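PDB 5O4J: HcgC from Methanococcus maripaludis S2, which catalyses SAM-dependent C-methylation of a pyridinol precursor in the biosynthesis of the [Fe]-hydrogenase FeGP cofactor. Local coordinates for the S-adenosyl-L-homocysteine site. Numbering follows the deposited sequence. Chains: chain A/B, HcgC.

The S-adenosyl-L-homocysteine site. Residues chain A 29, 48-53, 71-74, 77, 91, 112-113, 117-118, 134, 175-177, 213; chain B 5-6. With SAH (S-adenosyl-L-homocysteine), chain C.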
loop_
_atom_site.group_PDB
_atom_site.type_symbol
_atom_site.label_atom_id
_atom_site.label_comp_id
_atom_site.label_asym_id
_atom_site.label_seq_id
_atom_site.Cartn_x
_atom_site.Cartn_y
_atom_site.Cartn_z
ATOM N N LYS A 29 7.915 20.451 15.951
ATOM C CA LYS A 29 7.041 21.621 15.894
ATOM C C LYS A 29 7.617 22.775 16.712
ATOM O O LYS A 29 7.620 23.931 16.261
ATOM C CB LYS A 29 5.636 21.252 16.389
ATOM C CG LYS A 29 4.915 20.240 15.502
ATOM C CD LYS A 29 3.477 20.023 15.934
ATOM C CE LYS A 29 2.769 19.089 14.961
ATOM N NZ LYS A 29 1.313 18.946 15.274
ATOM N N PHE A 48 -2.723 28.885 22.617
ATOM C CA PHE A 48 -4.035 28.249 22.668
ATOM C C PHE A 48 -3.899 26.783 22.274
ATOM O O PHE A 48 -3.376 26.469 21.198
ATOM C CB PHE A 48 -5.029 28.948 21.738
ATOM C CG PHE A 48 -5.401 30.333 22.169
ATOM C CD1 PHE A 48 -6.442 30.543 23.052
ATOM C CD2 PHE A 48 -4.715 31.429 21.674
ATOM C CE1 PHE A 48 -6.786 31.819 23.451
ATOM C CE2 PHE A 48 -5.060 32.707 22.066
ATOM C CZ PHE A 48 -6.095 32.902 22.949
ATOM N N GLY A 49 -4.371 25.889 23.146
ATOM C CA GLY A 49 -4.377 24.467 22.868
ATOM C C GLY A 49 -3.264 23.721 23.573
ATOM O O GLY A 49 -2.131 23.686 23.093
ATOM N N ALA A 50 -3.580 23.134 24.727
ATOM C CA ALA A 50 -2.568 22.445 25.526
ATOM C C ALA A 50 -2.234 21.076 24.945
ATOM O O ALA A 50 -1.075 20.649 24.970
ATOM C CB ALA A 50 -3.045 22.308 26.971
ATOM N N TYR A 51 -3.237 20.375 24.430
ATOM C CA TYR A 51 -3.047 19.053 23.859
ATOM C C TYR A 51 -2.812 19.185 22.356
ATOM O O TYR A 51 -3.456 20.034 21.731
ATOM C CB TYR A 51 -4.277 18.197 24.157
ATOM C CG TYR A 51 -4.380 16.910 23.370
ATOM C CD1 TYR A 51 -4.906 16.905 22.092
ATOM C CD2 TYR A 51 -3.991 15.700 23.924
ATOM C CE1 TYR A 51 -5.018 15.745 21.371
ATOM C CE2 TYR A 51 -4.113 14.526 23.215
ATOM C CZ TYR A 51 -4.622 14.551 21.935
ATOM O OH TYR A 51 -4.739 13.367 21.226
ATOM N N LEU A 52 -1.907 18.409 21.748
ATOM C CA LEU A 52 -0.961 17.490 22.389
ATOM C C LEU A 52 0.444 18.108 22.411
ATOM O O LEU A 52 1.218 17.859 23.325
ATOM C CB LEU A 52 -0.957 16.158 21.643
ATOM C CG LEU A 52 -0.004 15.061 22.094
ATOM C CD1 LEU A 52 -0.080 14.826 23.600
ATOM C CD2 LEU A 52 -0.298 13.760 21.339
ATOM N N SER A 53 0.780 18.907 21.399
ATOM C CA SER A 53 2.099 19.537 21.343
ATOM C C SER A 53 2.171 20.848 22.112
ATOM O O SER A 53 3.280 21.353 22.344
ATOM C CB SER A 53 2.529 19.793 19.891
ATOM O OG SER A 53 1.539 19.422 18.953
ATOM N N VAL A 71 -3.652 28.514 27.243
ATOM C CA VAL A 71 -5.094 28.649 27.368
ATOM C C VAL A 71 -5.725 27.429 26.729
ATOM O O VAL A 71 -5.377 27.069 25.600
ATOM C CB VAL A 71 -5.626 29.934 26.713
ATOM C CG1 VAL A 71 -7.159 29.987 26.809
ATOM C CG2 VAL A 71 -4.990 31.155 27.350
ATOM N N ASP A 72 -6.642 26.790 27.454
ATOM C CA ASP A 72 -7.401 25.694 26.889
ATOM C C ASP A 72 -8.842 25.784 27.350
ATOM O O ASP A 72 -9.120 26.157 28.494
ATOM C CB ASP A 72 -6.828 24.334 27.269
ATOM C CG ASP A 72 -7.201 23.261 26.259
ATOM O OD1 ASP A 72 -8.369 22.821 26.257
ATOM O OD2 ASP A 72 -6.336 22.908 25.429
ATOM N N ILE A 73 -9.753 25.445 26.439
ATOM C CA ILE A 73 -11.172 25.422 26.758
ATOM C C ILE A 73 -11.495 24.348 27.786
ATOM O O ILE A 73 -12.508 24.449 28.485
ATOM C CB ILE A 73 -11.985 25.248 25.457
ATOM C CG1 ILE A 73 -13.460 25.591 25.692
ATOM C CG2 ILE A 73 -11.843 23.832 24.891
ATOM C CD1 ILE A 73 -14.228 25.803 24.401
ATOM N N GLN A 74 -10.637 23.328 27.918
ATOM C CA GLN A 74 -10.830 22.249 28.877
ATOM C C GLN A 74 -10.039 22.546 30.142
ATOM O O GLN A 74 -8.800 22.472 30.112
ATOM C CB GLN A 74 -10.375 20.917 28.279
ATOM C CG GLN A 74 -11.108 20.501 27.020
ATOM C CD GLN A 74 -12.457 19.868 27.316
ATOM O OE1 GLN A 74 -12.639 19.218 28.348
ATOM N NE2 GLN A 74 -13.410 20.050 26.406
ATOM N N LEU A 77 -7.148 20.137 31.442
ATOM C CA LEU A 77 -5.861 20.007 30.773
ATOM C C LEU A 77 -4.749 20.772 31.471
ATOM O O LEU A 77 -3.599 20.697 31.024
ATOM C CB LEU A 77 -5.980 20.447 29.317
ATOM C CG LEU A 77 -6.533 19.351 28.402
ATOM C CD1 LEU A 77 -6.779 19.911 27.019
ATOM C CD2 LEU A 77 -5.587 18.149 28.324
ATOM N N LEU A 91 -10.449 28.957 29.029
ATOM C CA LEU A 91 -10.929 29.962 28.089
ATOM C C LEU A 91 -11.819 30.982 28.788
ATOM O O LEU A 91 -11.740 32.181 28.509
ATOM C CB LEU A 91 -11.665 29.279 26.938
ATOM C CG LEU A 91 -12.098 30.168 25.774
ATOM C CD1 LEU A 91 -10.900 30.870 25.153
ATOM C CD2 LEU A 91 -12.831 29.353 24.729
ATOM N N LEU A 112 -2.734 26.780 18.454
ATOM C CA LEU A 112 -2.490 25.383 18.135
ATOM C C LEU A 112 -3.771 24.558 18.127
ATOM O O LEU A 112 -3.698 23.320 18.105
ATOM C CB LEU A 112 -1.507 24.788 19.149
ATOM C CG LEU A 112 -0.170 25.520 19.277
ATOM C CD1 LEU A 112 0.662 24.943 20.410
ATOM C CD2 LEU A 112 0.596 25.440 17.974
ATOM N N THR A 113 -4.943 25.203 18.135
ATOM C CA THR A 113 -6.176 24.457 18.370
ATOM C C THR A 113 -6.654 23.719 17.127
ATOM O O THR A 113 -7.353 22.711 17.249
ATOM C CB THR A 113 -7.286 25.375 18.894
ATOM O OG1 THR A 113 -7.590 26.402 17.941
ATOM C CG2 THR A 113 -6.878 26.003 20.211
ATOM N N GLY A 117 -11.345 24.900 16.527
ATOM C CA GLY A 117 -10.728 25.559 17.663
ATOM C C GLY A 117 -11.089 27.025 17.837
ATOM O O GLY A 117 -12.256 27.406 17.699
ATOM N N VAL A 118 -10.096 27.851 18.179
ATOM C CA VAL A 118 -10.366 29.242 18.519
ATOM C C VAL A 118 -10.979 29.977 17.335
ATOM O O VAL A 118 -10.693 29.686 16.165
ATOM C CB VAL A 118 -9.099 29.981 18.982
ATOM C CG1 VAL A 118 -8.513 29.329 20.211
ATOM C CG2 VAL A 118 -8.086 30.060 17.856
ATOM N N GLU A 134 -1.342 27.248 13.817
ATOM C CA GLU A 134 -1.035 25.932 13.295
ATOM C C GLU A 134 -2.092 25.535 12.277
ATOM O O GLU A 134 -3.292 25.597 12.560
ATOM C CB GLU A 134 -0.949 24.887 14.408
ATOM C CG GLU A 134 -0.534 23.524 13.864
ATOM C CD GLU A 134 -0.219 22.513 14.937
ATOM O OE1 GLU A 134 -0.608 22.733 16.101
ATOM O OE2 GLU A 134 0.422 21.499 14.597
ATOM N N SER A 175 -1.982 17.436 10.261
ATOM C CA SER A 175 -0.703 17.733 10.888
ATOM C C SER A 175 -0.730 17.510 12.387
ATOM O O SER A 175 0.249 17.853 13.067
ATOM C CB SER A 175 -0.350 19.191 10.622
ATOM O OG SER A 175 -1.395 19.995 11.136
ATOM N N GLY A 176 -1.851 17.029 12.919
ATOM C CA GLY A 176 -1.956 16.849 14.356
ATOM C C GLY A 176 -0.939 15.837 14.852
ATOM O O GLY A 176 -0.639 14.845 14.184
ATOM N N THR A 177 -0.403 16.094 16.045
ATOM C CA THR A 177 0.580 15.180 16.624
ATOM C C THR A 177 0.039 13.756 16.689
ATOM O O THR A 177 0.720 12.811 16.286
ATOM C CB THR A 177 0.995 15.686 18.002
ATOM O OG1 THR A 177 1.486 17.030 17.868
ATOM C CG2 THR A 177 2.088 14.827 18.616
ATOM N N PHE A 213 -10.065 13.427 26.561
ATOM C CA PHE A 213 -11.189 14.341 26.378
ATOM C C PHE A 213 -12.537 13.776 26.779
ATOM O O PHE A 213 -13.458 14.560 27.017
ATOM C CB PHE A 213 -11.252 14.805 24.925
ATOM C CG PHE A 213 -10.114 15.673 24.569
ATOM C CD1 PHE A 213 -10.150 17.015 24.882
ATOM C CD2 PHE A 213 -8.961 15.137 24.005
ATOM C CE1 PHE A 213 -9.077 17.825 24.611
ATOM C CE2 PHE A 213 -7.877 15.947 23.724
ATOM C CZ PHE A 213 -7.930 17.290 24.029
ATOM N N ILE B 5 -12.572 15.967 20.045
ATOM C CA ILE B 5 -12.014 17.008 20.899
ATOM C C ILE B 5 -12.951 18.205 20.974
ATOM O O ILE B 5 -13.039 18.879 22.014
ATOM C CB ILE B 5 -10.622 17.403 20.376
ATOM C CG1 ILE B 5 -9.658 16.215 20.514
ATOM C CG2 ILE B 5 -10.104 18.644 21.096
ATOM C CD1 ILE B 5 -8.329 16.416 19.792
ATOM N N THR B 6 -13.643 18.503 19.881
ATOM C CA THR B 6 -14.682 19.516 19.822
ATOM C C THR B 6 -15.871 18.920 19.086
ATOM O O THR B 6 -15.817 17.797 18.587
ATOM C CB THR B 6 -14.229 20.784 19.087
ATOM O OG1 THR B 6 -14.139 20.492 17.687
ATOM C CG2 THR B 6 -12.886 21.285 19.620
HETATM N N SAH C . -2.801 20.630 16.603
HETATM C CA SAH C . -2.613 19.990 17.940
HETATM C CB SAH C . -3.919 19.331 18.378
HETATM C CG SAH C . -4.919 20.361 18.901
HETATM S SD SAH C . -6.385 19.596 19.547
HETATM C C SAH C . -1.536 18.943 17.911
HETATM O O SAH C . -1.290 18.305 18.964
HETATM O OXT SAH C . -0.949 18.749 16.838
HETATM C "C5'" SAH C . -7.280 20.999 20.146
HETATM C "C4'" SAH C . -6.779 21.502 21.495
HETATM O "O4'" SAH C . -7.201 22.862 21.656
HETATM C "C3'" SAH C . -7.408 20.737 22.643
HETATM O "O3'" SAH C . -6.547 20.726 23.793
HETATM C "C2'" SAH C . -8.667 21.534 22.886
HETATM O "O2'" SAH C . -9.248 21.347 24.181
HETATM C "C1'" SAH C . -8.174 22.950 22.702
HETATM N N9 SAH C . -9.207 23.893 22.246
HETATM C C8 SAH C . -10.183 23.654 21.342
HETATM N N7 SAH C . -10.918 24.781 21.156
HETATM C C5 SAH C . -10.384 25.741 21.935
HETATM C C6 SAH C . -10.664 27.164 22.211
HETATM N N6 SAH C . -11.695 27.784 21.594
HETATM N N1 SAH C . -9.867 27.800 23.091
HETATM C C2 SAH C . -8.836 27.197 23.702
HETATM N N3 SAH C . -8.522 25.906 23.507
HETATM C C4 SAH C . -9.254 25.154 22.648
HETATM O O HOH W 1 -2.071 20.277 13.720
HETATM O O HOH W 2 -11.966 20.693 23.794
#
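With CG of A:Asp72 turned anti to its backbone N (chi1 -155°), the carboxylate at the end of strand 67-72 faces the ribose of S-adenosyl-L-homocysteine, the demethylated product of the methyl donor. A:Lys29, from helix 18-37, with CG anti to its carbonyl carbon (chi1 -65°) and the chain extended beyond it, carries NZ to the homocysteine carboxylate. In this nearly enclosed Rossmann-like cofactor pocket, A:Asp72 takes both ribose hydroxyls on its syn lone pairs, O2' at 2.7 Å from OD1 and O3' at 2.7 Å from OD2. Its anti lone pairs accept the backbone N-H groups of A:Gln74 and A:Ala50, so bonds on both sides of each oxygen fix the carboxylate's rotation. An alanine here would remove both ribose acceptors and would probably weaken cofactor binding and loosen the backbone at A:Ala50 and A:Gln74. The adenine lies between two methyls: CG2 of A:Ile73 sits over its five-membered ring, 3.6 Å from the centroid, while CG2 of A:Thr113 covers both rings from the other face. OG1 of A:Thr113 accepts a hydrogen bond from the backbone N-H of A:Val118, which is likely to hold the CG2 methyl toward the base. The homocysteine carboxylate is gripped by the backbone N of A:Leu52, after a cis peptide bond, and of A:Ser53 at O, and by A:Thr177 N at the start of helix 177-193, 2.8 Å from OXT. A:Lys29 NZ forms a salt bridge with OXT at 2.8 Å and is itself held by OE2 of A:Glu134 and the carbonyl of A:Ser175; these charges would probably balance one another. The amino N reaches OE1 of A:Glu134 weakly and joins A:Ser175 OG through a water. In the deposited assembly B:Ile5, from a possible biological partner, adds to the wall, its CG1 over one face of the A:Phe213 ring, offset toward the rim. The thioether SD lies at the in-plane edge of the A:Tyr51 ring, 3.7 Å from B:Ile5 CD1.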